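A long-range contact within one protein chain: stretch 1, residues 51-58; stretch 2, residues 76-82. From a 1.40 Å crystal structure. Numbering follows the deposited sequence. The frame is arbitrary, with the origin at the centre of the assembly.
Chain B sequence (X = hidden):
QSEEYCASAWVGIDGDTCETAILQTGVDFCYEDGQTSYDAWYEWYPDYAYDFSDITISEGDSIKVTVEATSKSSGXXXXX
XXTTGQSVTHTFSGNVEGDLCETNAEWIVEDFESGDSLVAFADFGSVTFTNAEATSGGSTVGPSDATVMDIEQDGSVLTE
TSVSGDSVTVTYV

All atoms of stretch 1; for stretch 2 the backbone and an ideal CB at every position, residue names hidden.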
# COMPACT_ATOMS: atom_id res chain seq x y z
N ASP B 51 8.46 6.07 -9.96
CA ASP B 51 8.25 7.14 -9.00
C ASP B 51 7.50 8.32 -9.58
O ASP B 51 7.60 8.61 -10.77
CB ASP B 51 9.58 7.69 -8.47
CG ASP B 51 10.45 6.64 -7.85
OD1 ASP B 51 9.93 5.71 -7.20
OD2 ASP B 51 11.67 6.76 -8.01
N PHE B 52 6.74 8.98 -8.71
CA PHE B 52 6.03 10.21 -9.04
C PHE B 52 7.05 11.27 -8.62
O PHE B 52 7.20 11.56 -7.43
CB PHE B 52 4.80 10.38 -8.16
CG PHE B 52 3.59 9.66 -8.65
CD1 PHE B 52 3.00 10.00 -9.86
CD2 PHE B 52 2.99 8.70 -7.86
CE1 PHE B 52 1.80 9.41 -10.28
CE2 PHE B 52 1.79 8.09 -8.26
CZ PHE B 52 1.19 8.45 -9.47
N SER B 53 7.73 11.86 -9.59
CA SER B 53 8.76 12.87 -9.31
C SER B 53 8.27 14.29 -9.02
O SER B 53 9.02 15.13 -8.52
CB SER B 53 9.76 12.90 -10.47
OG SER B 53 10.43 11.66 -10.55
N ASP B 54 7.02 14.57 -9.35
CA ASP B 54 6.46 15.90 -9.15
C ASP B 54 5.62 16.06 -7.88
O ASP B 54 4.63 16.80 -7.87
CB ASP B 54 5.68 16.35 -10.40
CG ASP B 54 4.60 15.35 -10.83
OD1 ASP B 54 4.63 14.16 -10.42
OD2 ASP B 54 3.70 15.77 -11.61
N ILE B 55 5.99 15.34 -6.83
CA ILE B 55 5.28 15.44 -5.55
C ILE B 55 6.25 15.23 -4.40
O ILE B 55 7.06 14.29 -4.40
CB ILE B 55 4.07 14.47 -5.43
CG1 ILE B 55 3.24 14.84 -4.19
CG2 ILE B 55 4.54 13.00 -5.33
CD1 ILE B 55 1.84 14.24 -4.15
N THR B 56 6.19 16.14 -3.44
CA THR B 56 7.04 16.11 -2.26
C THR B 56 6.29 15.48 -1.08
O THR B 56 5.15 15.85 -0.80
CB THR B 56 7.45 17.54 -1.89
OG1 THR B 56 8.18 18.11 -2.98
CG2 THR B 56 8.31 17.55 -0.65
N ILE B 57 6.94 14.52 -0.44
CA ILE B 57 6.40 13.79 0.70
C ILE B 57 7.31 14.07 1.92
O ILE B 57 8.52 13.89 1.82
CB ILE B 57 6.41 12.25 0.44
CG1 ILE B 57 5.80 11.90 -0.92
CG2 ILE B 57 5.71 11.51 1.58
CD1 ILE B 57 4.31 12.13 -1.03
N SER B 58 6.73 14.51 3.03
CA SER B 58 7.49 14.79 4.26
C SER B 58 6.87 14.09 5.47
O SER B 58 5.68 13.76 5.47
CB SER B 58 7.52 16.30 4.57
OG SER B 58 8.07 17.06 3.50
N UNK B 76 -6.16 3.91 -13.06
CA UNK B 76 -5.30 5.00 -12.63
C UNK B 76 -4.84 4.84 -11.18
O UNK B 76 -5.42 4.08 -10.39
CB UNK B 76 -6.03 6.33 -12.80
N UNK B 77 -3.77 5.56 -10.86
CA UNK B 77 -3.22 5.56 -9.52
C UNK B 77 -3.07 7.03 -9.16
O UNK B 77 -2.51 7.79 -9.95
CB UNK B 77 -1.90 4.80 -9.43
N UNK B 78 -3.54 7.40 -7.97
CA UNK B 78 -3.47 8.78 -7.53
C UNK B 78 -2.92 8.91 -6.12
O UNK B 78 -3.29 8.14 -5.23
CB UNK B 78 -4.86 9.42 -7.61
N UNK B 79 -2.02 9.88 -5.95
CA UNK B 79 -1.42 10.19 -4.66
C UNK B 79 -1.65 11.68 -4.41
O UNK B 79 -1.26 12.54 -5.22
CB UNK B 79 0.07 9.83 -4.63
N UNK B 80 -2.36 11.98 -3.33
CA UNK B 80 -2.63 13.36 -3.00
C UNK B 80 -2.03 13.67 -1.65
O UNK B 80 -2.22 12.93 -0.69
CB UNK B 80 -4.13 13.65 -3.01
N UNK B 81 -1.23 14.73 -1.60
CA UNK B 81 -0.65 15.17 -0.34
C UNK B 81 -1.61 16.25 0.15
O UNK B 81 -1.58 17.39 -0.34
CB UNK B 81 0.79 15.68 -0.49
N UNK B 82 -2.49 15.89 1.07
CA UNK B 82 -3.49 16.81 1.59
C UNK B 82 -2.89 18.01 2.29
O UNK B 82 -3.42 19.11 2.19
CB UNK B 82 -4.42 16.07 2.56

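Stretch 2 runs as an extended strand from 76 to 81, so successive CA-to-CB bonds alternate in direction. Those of 77, 79 and 81 point toward stretch 1.

Position 76 has an ideal CB with nothing of stretch 1 within 5.5 Å. Stretch 1 sets no demand here, and many residues would do. The residue is S76, and it makes no contact across.

Position 77 points toward stretch 1. Its ideal CB lies 4.8 Å from CZ of F52, the tip of the ring. The neighbour is apolar, so a small or modest apolar side chain would suit. The residue is A77. Its methyl stays near the ring, but the closest contact comes from the backbone: F52 CZ lies 3.8 Å from A77 O, which sits at the ring edge, near its plane.

Position 78 points away from stretch 1. A polar or a beta-branched residue would be acceptable. It is T78, whose OG1 is hydrogen-bonded elsewhere in the structure.

Position 79 points toward stretch 1 between two apolar groups. Its ideal CB is 4.4 Å from F52 CE2 and 4.8 Å from I55 CD1. No charge or polar side chain of stretch 1 meets it there. Valine, isoleucine or another apolar residue of moderate size would fit, and beta-branching suits the extended backbone. The residue is V79, with chi1 in t. Its two methyls reach different neighbours: CG2 lies 3.7 Å from F52 CE2, and CG1 lies 4.1 Å from I55 CD1. The same I55 CD1 also approaches the backbone, 3.7 Å from V79 O.

Position 80 points away again. Many side chains would suit, long polar ones included. It is E80, extended with chi1 and chi2 both in t.

Position 81 points toward stretch 1 and meets mixed surroundings. Its ideal CB is 4.1 Å from I55 CD1, 5.0 Å from I57 CD1 and 4.4 Å from T56 O. A backbone acceptor beside apolar groups favours a side chain with a donor two or more bonds beyond CB, asparagine foremost; a hydroxyl one bond out, as in serine or threonine, would fall short, while an apolar residue would leave the carbonyl unanswered from this side. The residue is N81. Its ND2 donates a hydrogen bond to T56 O at 2.9 Å, with an angle of 135°. Its CB packs 4.0 Å from I55 CD1.

Position 82 follows the strand, and its side chain is out of reach. Stretch 1 does not restrict it. It is L82.

Stretch 2 (76-82) SATVENL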
# COMPACT_ATOMS: atom_id res chain seq x y z
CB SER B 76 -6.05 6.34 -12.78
OG SER B 76 -7.20 6.36 -11.95
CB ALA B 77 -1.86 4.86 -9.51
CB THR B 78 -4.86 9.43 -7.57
OG1 THR B 78 -5.36 9.41 -8.91
CG2 THR B 78 -4.82 10.87 -7.03
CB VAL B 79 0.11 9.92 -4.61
CG1 VAL B 79 0.70 10.39 -3.28
CG2 VAL B 79 0.40 8.43 -4.81
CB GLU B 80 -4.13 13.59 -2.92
CG GLU B 80 -4.50 15.01 -2.57
CD GLU B 80 -6.01 15.23 -2.47
OE1 GLU B 80 -6.77 14.23 -2.34
OE2 GLU B 80 -6.44 16.41 -2.48
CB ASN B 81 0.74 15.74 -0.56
CG ASN B 81 1.43 16.09 0.74
OD1 ASN B 81 0.77 16.49 1.71
ND2 ASN B 81 2.74 15.93 0.78
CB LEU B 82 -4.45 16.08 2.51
CG LEU B 82 -5.16 14.90 1.83
CD1 LEU B 82 -6.05 14.16 2.80
CD2 LEU B 82 -5.97 15.42 0.66
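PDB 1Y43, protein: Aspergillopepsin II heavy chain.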